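Local structure of hypothetical protein (Bacteroides caccae, 4M8R) at residues Ala209-Gly214 / Tyr220-Gly225; Ser154-Gln159 / Leu197-Gly202; Val263-Gln266 / Ile271-Ser274; Pro176-Phe181 / Ser229-Lys234. The protein is of unknown function, but joins an Ig-like N-terminal domain to a WD40-like domain of the beta-propeller clan. One frame throughout, in Å; residues are numbered along the deposited sequence.

Interaction 1. Residues Ala209-Gly214 / Tyr220-Gly225; sequences AIQQRG and YNVSAG. With PO4 (phosphate ion), chain D; PO4 (phosphate ion), chain C.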
loop_
_atom_site.group_PDB
_atom_site.type_symbol
_atom_site.label_atom_id
_atom_site.label_comp_id
_atom_site.label_asym_id
_atom_site.label_seq_id
_atom_site.Cartn_x
_atom_site.Cartn_y
_atom_site.Cartn_z
ATOM N N ALA A 209 18.041 -9.693 -17.815
ATOM C CA ALA A 209 19.189 -9.940 -18.675
ATOM C C ALA A 209 18.781 -10.795 -19.865
ATOM O O ALA A 209 17.950 -11.693 -19.733
ATOM C CB ALA A 209 20.302 -10.616 -17.892
ATOM N N ILE A 210 19.349 -10.491 -21.027
ATOM C CA ILE A 210 19.145 -11.299 -22.215
ATOM C C ILE A 210 20.294 -12.305 -22.264
ATOM O O ILE A 210 21.457 -11.920 -22.348
ATOM C CB ILE A 210 19.100 -10.431 -23.487
ATOM C CG1 ILE A 210 17.947 -9.423 -23.390
ATOM C CG2 ILE A 210 18.917 -11.300 -24.720
ATOM C CD1 ILE A 210 18.012 -8.287 -24.390
ATOM N N GLN A 211 19.962 -13.588 -22.181
ATOM C CA GLN A 211 20.971 -14.636 -22.065
ATOM C C GLN A 211 20.676 -15.795 -22.993
ATOM O O GLN A 211 19.526 -16.027 -23.362
ATOM C CB GLN A 211 21.034 -15.160 -20.637
ATOM C CG GLN A 211 21.388 -14.109 -19.605
ATOM C CD GLN A 211 21.523 -14.706 -18.222
ATOM O OE1 GLN A 211 20.569 -15.269 -17.683
ATOM N NE2 GLN A 211 22.709 -14.582 -17.633
ATOM N N GLN A 212 21.732 -16.520 -23.350
ATOM C CA GLN A 212 21.647 -17.621 -24.300
ATOM C C GLN A 212 21.168 -18.895 -23.607
ATOM O O GLN A 212 21.972 -19.682 -23.105
ATOM C CB GLN A 212 23.009 -17.847 -24.953
ATOM C CG GLN A 212 22.992 -18.877 -26.061
ATOM C CD GLN A 212 24.244 -18.815 -26.913
ATOM O OE1 GLN A 212 25.360 -18.758 -26.393
ATOM N NE2 GLN A 212 24.065 -18.808 -28.228
ATOM N N ARG A 213 19.851 -19.087 -23.593
ATOM C CA ARG A 213 19.227 -20.241 -22.941
ATOM C C ARG A 213 19.543 -21.556 -23.657
ATOM O O ARG A 213 19.549 -22.617 -23.035
ATOM C CB ARG A 213 17.708 -20.039 -22.859
ATOM C CG ARG A 213 16.961 -21.081 -22.037
ATOM C CD ARG A 213 15.506 -20.686 -21.856
ATOM N NE ARG A 213 14.797 -21.621 -20.989
ATOM C CZ ARG A 213 13.487 -21.601 -20.756
ATOM N NH1 ARG A 213 12.706 -20.692 -21.328
ATOM N NH2 ARG A 213 12.950 -22.500 -19.939
ATOM N N GLY A 214 19.796 -21.478 -24.964
ATOM C CA GLY A 214 20.174 -22.649 -25.749
ATOM C C GLY A 214 20.699 -22.255 -27.116
ATOM O O GLY A 214 21.755 -21.632 -27.223
ATOM N N TYR A 220 15.652 -13.009 -18.963
ATOM C CA TYR A 220 15.747 -13.558 -17.611
ATOM C C TYR A 220 15.611 -12.464 -16.566
ATOM O O TYR A 220 15.981 -11.319 -16.805
ATOM C CB TYR A 220 17.117 -14.199 -17.384
ATOM C CG TYR A 220 17.341 -15.547 -18.032
ATOM C CD1 TYR A 220 17.542 -15.657 -19.403
ATOM C CD2 TYR A 220 17.405 -16.705 -17.261
ATOM C CE1 TYR A 220 17.770 -16.890 -19.991
ATOM C CE2 TYR A 220 17.635 -17.940 -17.840
ATOM C CZ TYR A 220 17.820 -18.028 -19.199
ATOM O OH TYR A 220 18.040 -19.257 -19.764
ATOM N N ASN A 221 15.105 -12.839 -15.397
ATOM C CA ASN A 221 15.191 -11.998 -14.218
ATOM C C ASN A 221 16.390 -12.447 -13.407
ATOM O O ASN A 221 16.421 -13.568 -12.917
ATOM C CB ASN A 221 13.930 -12.122 -13.374
ATOM C CG ASN A 221 13.928 -11.173 -12.195
ATOM O OD1 ASN A 221 14.946 -10.987 -11.530
ATOM N ND2 ASN A 221 12.787 -10.552 -11.943
ATOM N N VAL A 222 17.374 -11.568 -13.252
ATOM C CA VAL A 222 18.618 -11.933 -12.575
ATOM C C VAL A 222 18.812 -11.208 -11.259
ATOM O O VAL A 222 19.865 -11.328 -10.648
ATOM C CB VAL A 222 19.850 -11.707 -13.482
ATOM C CG1 VAL A 222 19.739 -12.571 -14.718
ATOM C CG2 VAL A 222 20.010 -10.243 -13.869
ATOM N N SER A 223 17.810 -10.449 -10.824
ATOM C CA SER A 223 17.896 -9.751 -9.544
ATOM C C SER A 223 17.023 -10.387 -8.454
ATOM O O SER A 223 17.129 -10.012 -7.288
ATOM C CB SER A 223 17.533 -8.276 -9.719
ATOM O OG SER A 223 16.189 -8.120 -10.138
ATOM N N ALA A 224 16.177 -11.349 -8.825
ATOM C CA ALA A 224 15.278 -12.006 -7.861
ATOM C C ALA A 224 15.988 -12.573 -6.619
ATOM O O ALA A 224 15.419 -12.558 -5.528
ATOM C CB ALA A 224 14.483 -13.100 -8.547
ATOM N N GLY A 225 17.218 -13.057 -6.781
ATOM C CA GLY A 225 18.029 -13.543 -5.654
ATOM C C GLY A 225 18.447 -12.462 -4.663
ATOM O O GLY A 225 18.713 -12.750 -3.502
HETATM P P PO4 D . 15.847 -24.283 -18.237
HETATM O O1 PO4 D . 16.712 -24.222 -17.001
HETATM O O2 PO4 D . 14.399 -24.012 -17.902
HETATM O O3 PO4 D . 16.298 -23.261 -19.253
HETATM O O4 PO4 D . 15.970 -25.675 -18.800
HETATM P P PO4 C . 9.317 -22.667 -20.060
HETATM O O1 PO4 C . 9.879 -23.800 -19.222
HETATM O O2 PO4 C . 7.852 -22.475 -19.757
HETATM O O3 PO4 C . 10.048 -21.396 -19.747
HETATM O O4 PO4 C . 9.531 -22.970 -21.519
#
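Ala-209 and Tyr-220 face each other as an antiparallel hydrogen-bonded pair, with Ala-209 N donating to Tyr-220 O and Tyr-220 N to Ala-209 O, each at 2.8 Å. Beyond this pair the tyrosine ring is the main surface residues 209-213 meet. The Gln-211 amide stands almost upright on it, the two planes 83° apart, with OE1 over one face, displaced toward the rim and 3.3 Å from Tyr-220 CG. At its other end the same amide gives NE2 to the hydroxyls of Ser-190 and Thr-196, which should hold its rotation. Arg-213 crosses the phenol at about a right angle. With CG anti to the backbone N (chi1 -172°) and the chain extended to NE, its aliphatic part passes the hydroxyl, CG lying 3.1 Å from Tyr-220 OH, and its guanidinium reaches two phosphate ions, probably from the crystallisation liquor. NE and NH2 grip the chain D phosphate through O3 and O2, NE to O3 at 2.8 Å, while NH1 and NH2 share O3 of the chain C phosphate. Arg-49, Arg-89 and Lys-105 of the second subunit and Asn-238 of the same chain also hold these ions, so in the crystal the anions lie between subunits. At the other end Ala-209 CB packs on Val-222 CG1 at 3.8 Å. The contact belongs to the hairpin of strands 208-212 and 217-221, which lies between strands 196-201 and 239-240 in its sheet.

Interaction 2. Residues Ser154-Gln159 / Leu197-Gly202; sequences SVVNLQ and LALVIG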
loop_
_atom_site.group_PDB
_atom_site.type_symbol
_atom_site.label_atom_id
_atom_site.label_comp_id
_atom_site.label_asym_id
_atom_site.label_seq_id
_atom_site.Cartn_x
_atom_site.Cartn_y
_atom_site.Cartn_z
ATOM N N SER A 154 28.729 -2.288 -17.940
ATOM C CA SER A 154 27.283 -2.067 -17.977
ATOM C C SER A 154 26.724 -1.963 -16.562
ATOM O O SER A 154 25.742 -2.616 -16.206
ATOM C CB SER A 154 26.596 -3.199 -18.746
ATOM O OG SER A 154 25.245 -2.882 -19.017
ATOM N N VAL A 155 27.363 -1.123 -15.764
ATOM C CA VAL A 155 27.113 -1.090 -14.335
ATOM C C VAL A 155 25.836 -0.328 -14.005
ATOM O O VAL A 155 25.639 0.798 -14.455
ATOM C CB VAL A 155 28.309 -0.482 -13.590
ATOM C CG1 VAL A 155 28.055 -0.474 -12.093
ATOM C CG2 VAL A 155 29.567 -1.275 -13.917
ATOM N N VAL A 156 24.980 -0.959 -13.208
ATOM C CA VAL A 156 23.683 -0.407 -12.839
ATOM C C VAL A 156 23.372 -0.725 -11.387
ATOM O O VAL A 156 24.057 -1.531 -10.758
ATOM C CB VAL A 156 22.556 -0.991 -13.711
ATOM C CG1 VAL A 156 22.760 -0.617 -15.166
ATOM C CG2 VAL A 156 22.478 -2.505 -13.565
ATOM N N ASN A 157 22.324 -0.097 -10.867
ATOM C CA ASN A 157 21.898 -0.309 -9.494
ATOM C C ASN A 157 20.443 -0.713 -9.440
ATOM O O ASN A 157 19.618 -0.175 -10.168
ATOM C CB ASN A 157 22.084 0.971 -8.686
ATOM C CG ASN A 157 21.388 0.920 -7.330
ATOM O OD1 ASN A 157 20.400 1.620 -7.104
ATOM N ND2 ASN A 157 21.903 0.095 -6.418
ATOM N N LEU A 158 20.132 -1.683 -8.589
ATOM C CA LEU A 158 18.756 -1.943 -8.214
ATOM C C LEU A 158 18.522 -1.225 -6.905
ATOM O O LEU A 158 19.207 -1.486 -5.925
ATOM C CB LEU A 158 18.498 -3.438 -8.055
ATOM C CG LEU A 158 17.086 -3.807 -7.593
ATOM C CD1 LEU A 158 16.030 -3.249 -8.535
ATOM C CD2 LEU A 158 16.967 -5.318 -7.477
ATOM N N GLN A 159 17.555 -0.318 -6.883
ATOM C CA GLN A 159 17.362 0.533 -5.722
ATOM C C GLN A 159 17.265 -0.283 -4.430
ATOM O O GLN A 159 16.657 -1.352 -4.402
ATOM C CB GLN A 159 16.141 1.442 -5.889
ATOM C CG GLN A 159 14.812 0.726 -6.082
ATOM C CD GLN A 159 13.608 1.648 -5.920
ATOM O OE1 GLN A 159 13.750 2.844 -5.643
ATOM N NE2 GLN A 159 12.409 1.087 -6.086
ATOM N N LEU A 197 24.041 -11.123 -23.367
ATOM C CA LEU A 197 24.099 -9.993 -24.289
ATOM C C LEU A 197 24.099 -8.653 -23.576
ATOM O O LEU A 197 24.836 -7.749 -23.962
ATOM C CB LEU A 197 22.890 -9.992 -25.228
ATOM C CG LEU A 197 22.877 -10.905 -26.440
ATOM C CD1 LEU A 197 21.657 -10.566 -27.286
ATOM C CD2 LEU A 197 24.149 -10.758 -27.262
ATOM N N ALA A 198 23.241 -8.514 -22.566
ATOM C CA ALA A 198 23.016 -7.223 -21.925
ATOM C C ALA A 198 22.176 -7.346 -20.671
ATOM O O ALA A 198 21.354 -8.246 -20.556
ATOM C CB ALA A 198 22.318 -6.277 -22.894
ATOM N N LEU A 199 22.403 -6.439 -19.727
ATOM C CA LEU A 199 21.463 -6.225 -18.644
ATOM C C LEU A 199 20.400 -5.274 -19.160
ATOM O O LEU A 199 20.656 -4.471 -20.061
ATOM C CB LEU A 199 22.152 -5.602 -17.439
ATOM C CG LEU A 199 23.196 -6.458 -16.734
ATOM C CD1 LEU A 199 23.728 -5.706 -15.524
ATOM C CD2 LEU A 199 22.611 -7.799 -16.317
ATOM N N VAL A 200 19.210 -5.359 -18.585
ATOM C CA VAL A 200 18.109 -4.498 -18.984
ATOM C C VAL A 200 17.489 -3.871 -17.740
ATOM O O VAL A 200 17.050 -4.578 -16.832
ATOM C CB VAL A 200 17.043 -5.273 -19.769
ATOM C CG1 VAL A 200 15.992 -4.322 -20.324
ATOM C CG2 VAL A 200 17.686 -6.058 -20.909
ATOM N N ILE A 201 17.465 -2.544 -17.714
ATOM C CA ILE A 201 16.928 -1.807 -16.588
ATOM C C ILE A 201 15.644 -1.084 -16.978
ATOM O O ILE A 201 15.261 -1.074 -18.145
ATOM C CB ILE A 201 17.961 -0.808 -16.043
ATOM C CG1 ILE A 201 18.430 0.162 -17.129
ATOM C CG2 ILE A 201 19.154 -1.563 -15.473
ATOM C CD1 ILE A 201 19.305 1.269 -16.588
ATOM N N GLY A 202 14.977 -0.491 -15.990
ATOM C CA GLY A 202 13.782 0.308 -16.237
ATOM C C GLY A 202 12.449 -0.400 -16.058
ATOM O O GLY A 202 11.408 0.209 -16.291
#
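Val-156 has CG1 anti to its carbonyl carbon (chi1 -63°) and CG2 between the backbone N and the carbonyl carbon, a rotation that turns both methyls to strand 196-201. In Ile-201, chi1 of 57° sets CG2 anti to the carbonyl carbon, and this branch methyl, more than the longer CD1 arm, does the touching. Val-156 CG1 comes to 3.7 Å from Ile-201 CG2, and Val-156 CG2 is only slightly farther from the same methyl, so the valine fork straddles it. On the other side Val-156 CG2 meets Leu-199 CD1 at 4.0 Å. That leucine methyl also lies 3.8 Å from the backbone Ser-154 O, and so rests against both the carbonyl oxygen and the valine. Shortening Val-156 to an alanine is likely to open a gap beside Ile-201 CG2 and to leave Leu-199 CD1 with less to lean on. Around these groups Pro-261 covers Val-156 and Ser-154, Cys-165 of strand 163-170 touches Val-156, and Leu-167 of that strand touches Leu-199. The two strands belong to different sheets, and their CA atoms come no nearer than 7.2 Å, between Ser-154 and Leu-199. No hydrogen bond links the segments; the contact is mainly apolar, so shape and burial rather than directed bonds probably account for what it adds to the packing of these two sheets of the WD40-like domain.

Interaction 3. Residues Val263-Gln266 / Ile271-Ser274; sequences VFMQ and ILLS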
loop_
_atom_site.group_PDB
_atom_site.type_symbol
_atom_site.label_atom_id
_atom_site.label_comp_id
_atom_site.label_asym_id
_atom_site.label_seq_id
_atom_site.Cartn_x
_atom_site.Cartn_y
_atom_site.Cartn_z
ATOM N N VAL A 263 17.035 -0.872 -22.087
ATOM C CA VAL A 263 15.990 -0.157 -21.367
ATOM C C VAL A 263 14.619 -0.654 -21.790
ATOM O O VAL A 263 14.329 -0.747 -22.976
ATOM C CB VAL A 263 16.097 1.357 -21.626
ATOM C CG1 VAL A 263 14.854 2.085 -21.141
ATOM C CG2 VAL A 263 17.335 1.921 -20.951
ATOM N N PHE A 264 13.790 -0.980 -20.807
ATOM C CA PHE A 264 12.399 -1.344 -21.060
ATOM C C PHE A 264 11.599 -0.104 -21.414
ATOM O O PHE A 264 11.624 0.885 -20.683
ATOM C CB PHE A 264 11.746 -1.967 -19.815
ATOM C CG PHE A 264 12.041 -3.429 -19.622
ATOM C CD1 PHE A 264 11.468 -4.380 -20.447
ATOM C CD2 PHE A 264 12.862 -3.857 -18.584
ATOM C CE1 PHE A 264 11.724 -5.731 -20.259
ATOM C CE2 PHE A 264 13.124 -5.203 -18.392
ATOM C CZ PHE A 264 12.555 -6.143 -19.236
HETATM N N MSE A 265 10.861 -0.172 -22.512
HETATM C CA MSE A 265 9.846 0.833 -22.801
HETATM C C MSE A 265 8.724 0.679 -21.810
HETATM O O MSE A 265 8.637 -0.344 -21.125
HETATM C CB MSE A 265 9.353 0.598 -24.212
HETATM C CG MSE A 265 8.626 1.817 -24.748
HETATM SE SE MSE A 265 8.355 1.572 -26.673
HETATM C CE MSE A 265 10.191 1.211 -27.278
ATOM N N GLN A 266 7.865 1.692 -21.696
ATOM C CA GLN A 266 6.710 1.602 -20.796
ATOM C C GLN A 266 5.847 0.412 -21.218
ATOM O O GLN A 266 5.634 0.184 -22.411
ATOM C CB GLN A 266 5.886 2.898 -20.780
ATOM C CG GLN A 266 4.825 2.943 -19.678
ATOM C CD GLN A 266 4.009 4.231 -19.672
ATOM O OE1 GLN A 266 4.453 5.258 -19.164
ATOM N NE2 GLN A 266 2.801 4.174 -20.229
ATOM N N ILE A 271 12.286 -3.697 -25.607
ATOM C CA ILE A 271 13.557 -3.334 -24.990
ATOM C C ILE A 271 14.462 -2.652 -26.005
ATOM O O ILE A 271 14.625 -3.139 -27.117
ATOM C CB ILE A 271 14.280 -4.573 -24.417
ATOM C CG1 ILE A 271 13.498 -5.134 -23.218
ATOM C CG2 ILE A 271 15.704 -4.218 -23.999
ATOM C CD1 ILE A 271 13.898 -6.535 -22.790
ATOM N N LEU A 272 15.069 -1.540 -25.603
ATOM C CA LEU A 272 15.990 -0.796 -26.461
ATOM C C LEU A 272 17.427 -1.219 -26.185
ATOM O O LEU A 272 17.878 -1.189 -25.045
ATOM C CB LEU A 272 15.861 0.712 -26.223
ATOM C CG LEU A 272 14.607 1.428 -26.730
ATOM C CD1 LEU A 272 13.351 0.917 -26.037
ATOM C CD2 LEU A 272 14.758 2.927 -26.519
ATOM N N LEU A 273 18.139 -1.605 -27.236
ATOM C CA LEU A 273 19.553 -1.935 -27.139
ATOM C C LEU A 273 20.335 -1.143 -28.177
ATOM O O LEU A 273 19.765 -0.580 -29.112
ATOM C CB LEU A 273 19.773 -3.425 -27.396
ATOM C CG LEU A 273 18.929 -4.410 -26.592
ATOM C CD1 LEU A 273 18.984 -5.799 -27.218
ATOM C CD2 LEU A 273 19.403 -4.446 -25.152
ATOM N N SER A 274 21.649 -1.101 -27.997
ATOM C CA SER A 274 22.548 -0.597 -29.023
ATOM C C SER A 274 23.640 -1.630 -29.255
ATOM O O SER A 274 24.043 -2.339 -28.327
ATOM C CB SER A 274 23.148 0.754 -28.622
ATOM O OG SER A 274 24.009 0.632 -27.501
#
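A beta hairpin, strand 262-264 followed by strand 270-276, brings Val-263 opposite Leu-272 and Phe-264 opposite Ile-271. The first is a hydrogen-bonded antiparallel pair: Leu-272 N donates to Val-263 O at 2.8 Å, and Val-263 N returns a bond of 3.1 Å to Leu-272 O. Ile-271 CA adds a CH...O contact of 3.4 Å to Val-263 O. The second is non-hydrogen-bonded, and its side chains lie side by side on the other face of the sheet, pointing the same way. Both CG of Phe-264 and CG1 of Ile-271 are anti to their carbonyl carbons (chi1 -82° and -68°), which sets the isoleucine arm alongside the ring, CD1 coming to 3.4 Å from Phe-264 CE1. Cutting Ile-271 back to an alanine removes this arm and would probably leave the Phe-264 ring freer to tilt. On the face of Val-263 and Leu-272, the selenomethionine Met-265 bends at chi3 and crosses Leu-272 at about a right angle, its CE 3.4 Å from Leu-272 CD1; Val-327 of strand 325-333 packs on both residues. The opposite face extends toward another chain, for Phe-264 meets the ring of Phe-57 of the second subunit. Strands 262-264, 270-276, 282-288 and 292-295 follow one another as an antiparallel meander, the form of a propeller blade, of which this hairpin is the first half, consistent with a WD40-like domain.

Interaction 4. Residues Pro176-Phe181 / Ser229-Lys234; sequences PFFLDF and SNYATK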
loop_
_atom_site.group_PDB
_atom_site.type_symbol
_atom_site.label_atom_id
_atom_site.label_comp_id
_atom_site.label_asym_id
_atom_site.label_seq_id
_atom_site.Cartn_x
_atom_site.Cartn_y
_atom_site.Cartn_z
ATOM N N PRO A 176 26.175 -11.944 -15.246
ATOM C CA PRO A 176 25.847 -10.890 -14.299
ATOM C C PRO A 176 26.390 -11.151 -12.897
ATOM O O PRO A 176 26.305 -12.279 -12.397
ATOM C CB PRO A 176 24.320 -10.896 -14.289
ATOM C CG PRO A 176 23.955 -12.291 -14.627
ATOM C CD PRO A 176 25.003 -12.770 -15.579
ATOM N N PHE A 177 26.928 -10.096 -12.284
ATOM C CA PHE A 177 27.408 -10.125 -10.905
ATOM C C PHE A 177 26.871 -8.952 -10.105
ATOM O O PHE A 177 26.575 -7.900 -10.661
ATOM C CB PHE A 177 28.927 -10.058 -10.883
ATOM C CG PHE A 177 29.581 -11.299 -11.384
ATOM C CD1 PHE A 177 29.888 -12.329 -10.510
ATOM C CD2 PHE A 177 29.878 -11.443 -12.727
ATOM C CE1 PHE A 177 30.490 -13.482 -10.967
ATOM C CE2 PHE A 177 30.475 -12.593 -13.190
ATOM C CZ PHE A 177 30.784 -13.614 -12.310
ATOM N N PHE A 178 26.778 -9.145 -8.792
ATOM C CA PHE A 178 26.434 -8.086 -7.858
ATOM C C PHE A 178 27.626 -7.827 -6.945
ATOM O O PHE A 178 28.122 -8.748 -6.296
ATOM C CB PHE A 178 25.224 -8.503 -7.021
ATOM C CG PHE A 178 24.881 -7.543 -5.908
ATOM C CD1 PHE A 178 24.265 -6.331 -6.183
ATOM C CD2 PHE A 178 25.151 -7.867 -4.588
ATOM C CE1 PHE A 178 23.943 -5.453 -5.166
ATOM C CE2 PHE A 178 24.826 -6.993 -3.564
ATOM C CZ PHE A 178 24.223 -5.785 -3.849
ATOM N N LEU A 179 28.103 -6.582 -6.928
ATOM C CA LEU A 179 29.128 -6.161 -5.979
ATOM C C LEU A 179 28.447 -5.546 -4.767
ATOM O O LEU A 179 27.788 -4.527 -4.894
ATOM C CB LEU A 179 30.070 -5.132 -6.609
ATOM C CG LEU A 179 31.022 -4.455 -5.618
ATOM C CD1 LEU A 179 31.968 -5.478 -5.003
ATOM C CD2 LEU A 179 31.794 -3.340 -6.301
ATOM N N ASP A 180 28.628 -6.165 -3.603
ATOM C CA ASP A 180 27.983 -5.730 -2.364
ATOM C C ASP A 180 28.839 -4.668 -1.686
ATOM O O ASP A 180 29.979 -4.938 -1.323
ATOM C CB ASP A 180 27.795 -6.939 -1.433
ATOM C CG ASP A 180 27.013 -6.609 -0.162
ATOM O OD1 ASP A 180 27.074 -5.458 0.321
ATOM O OD2 ASP A 180 26.335 -7.518 0.366
ATOM N N PHE A 181 28.299 -3.463 -1.520
ATOM C CA PHE A 181 29.053 -2.372 -0.890
ATOM C C PHE A 181 29.416 -2.641 0.572
ATOM O O PHE A 181 30.453 -2.184 1.034
ATOM C CB PHE A 181 28.295 -1.033 -0.961
ATOM C CG PHE A 181 28.284 -0.382 -2.328
ATOM C CD1 PHE A 181 29.356 -0.492 -3.204
ATOM C CD2 PHE A 181 27.203 0.402 -2.706
ATOM C CE1 PHE A 181 29.324 0.130 -4.441
ATOM C CE2 PHE A 181 27.174 1.032 -3.938
ATOM C CZ PHE A 181 28.235 0.897 -4.806
ATOM N N SER A 229 14.895 -12.718 1.236
ATOM C CA SER A 229 15.466 -12.695 2.613
ATOM C C SER A 229 16.636 -13.653 2.922
ATOM O O SER A 229 17.341 -13.461 3.922
ATOM C CB SER A 229 14.354 -12.883 3.663
ATOM O OG SER A 229 13.706 -14.133 3.520
ATOM N N ASN A 230 16.818 -14.683 2.091
ATOM C CA ASN A 230 17.992 -15.571 2.171
ATOM C C ASN A 230 19.064 -15.241 1.112
ATOM O O ASN A 230 19.823 -16.119 0.683
ATOM C CB ASN A 230 17.567 -17.048 2.071
ATOM C CG ASN A 230 17.269 -17.669 3.425
ATOM O OD1 ASN A 230 18.130 -17.708 4.304
ATOM N ND2 ASN A 230 16.050 -18.166 3.595
ATOM N N TYR A 231 19.118 -13.971 0.702
ATOM C CA TYR A 231 20.173 -13.455 -0.174
ATOM C C TYR A 231 21.569 -13.955 0.226
ATOM O O TYR A 231 22.370 -14.351 -0.631
ATOM C CB TYR A 231 20.180 -11.901 -0.142
ATOM C CG TYR A 231 21.575 -11.310 -0.254
ATOM C CD1 TYR A 231 22.154 -11.061 -1.494
ATOM C CD2 TYR A 231 22.328 -11.037 0.887
ATOM C CE1 TYR A 231 23.435 -10.544 -1.593
ATOM C CE2 TYR A 231 23.610 -10.527 0.792
ATOM C CZ TYR A 231 24.158 -10.279 -0.448
ATOM O OH TYR A 231 25.428 -9.766 -0.548
ATOM N N ALA A 232 21.863 -13.903 1.526
ATOM C CA ALA A 232 23.202 -14.199 2.044
ATOM C C ALA A 232 23.735 -15.567 1.599
ATOM O O ALA A 232 24.922 -15.707 1.302
ATOM C CB ALA A 232 23.214 -14.095 3.561
ATOM N N THR A 233 22.847 -16.558 1.532
ATOM C CA THR A 233 23.220 -17.928 1.185
ATOM C C THR A 233 22.740 -18.371 -0.210
ATOM O O THR A 233 22.985 -19.509 -0.600
ATOM C CB THR A 233 22.681 -18.918 2.248
ATOM O OG1 THR A 233 21.262 -18.746 2.403
ATOM C CG2 THR A 233 23.372 -18.690 3.592
ATOM N N LYS A 234 22.071 -17.483 -0.954
ATOM C CA LYS A 234 21.468 -17.835 -2.251
ATOM C C LYS A 234 21.192 -16.582 -3.100
ATOM O O LYS A 234 20.305 -15.783 -2.776
ATOM C CB LYS A 234 20.189 -18.658 -2.014
ATOM C CG LYS A 234 19.094 -18.592 -3.086
ATOM C CD LYS A 234 19.483 -19.178 -4.436
ATOM C CE LYS A 234 18.411 -18.922 -5.493
ATOM N NZ LYS A 234 17.036 -19.355 -5.111
#
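Tyr-231 reaches Asp-180 through one polar contact: its OH donates a weak hydrogen bond of 2.6 Å to Asp-180 OD2. The carboxylate and the ring are 58° apart, and OD2 approaches the ring obliquely. Asp-180 CG lies anti to the backbone N (chi1 -175°), which extends the carboxylate from the strand toward the loop. OD2 also forms a salt bridge with Arg-84, and OD1 accepts from Cys-182 N, so the carboxylate has a charge mate and a backbone donor besides the phenol; the arginine probably helps to keep it ionised. Arg-84 belongs to the Ig-like part of the chain, so the carboxylate links it to the WD40-like part. The apolar part is slighter. Phe-178 and Tyr-231 cross at about a right angle, with Phe-178 CE2 4.3 Å from Tyr-231 CE1. The phenol oxygen lies at the edge of the Phe-178 ring, 4.1 Å from CE2, and Leu-226 touches both aromatic side chains. Within the loop, backbone bonds bend the chain: Thr-233 N donates to Asn-230 O and Lys-234 N to Tyr-231 O, both at 3.2 Å. A bound 1,2-ethanediol, probably from the crystallisation liquor, lies about 3 Å from the Tyr-231 side chain. Asp-180 and Phe-178 sit on strand 173-180, between strands 163-170 and 186-188 of their sheet; Tyr-231 comes from the loop between strands 217-221 and 239-240, whose Lys-234 forms a salt bridge with Asp-47 of the second subunit.

Interactions 1 and 3 and the 197-202 half of interaction 2 share one mixed sheet. Strand 196-201 lies between the two hairpins: Ile-210 O probably accepts from Leu-197 N at 2.9 Å on one side, and Ile-201 O from Phe-264 N at 3.0 Å on the other. Val-200 CG1 fills the seam to interaction 3, 3.7 Å from Ile-271 CG2. Residues 176-181 of interaction 4 share a sheet with strand 153-156 of interaction 2, and Pro-176 joins interaction 4 to interactions 1 and 2, its CB 4.1 Å from Leu-199 CD2 and its CD 3.6 Å from Gln-211 NE2. Interactions 3 and 4 do not touch, centres 25 Å apart. No active site is known; phosphates lie at interaction 1.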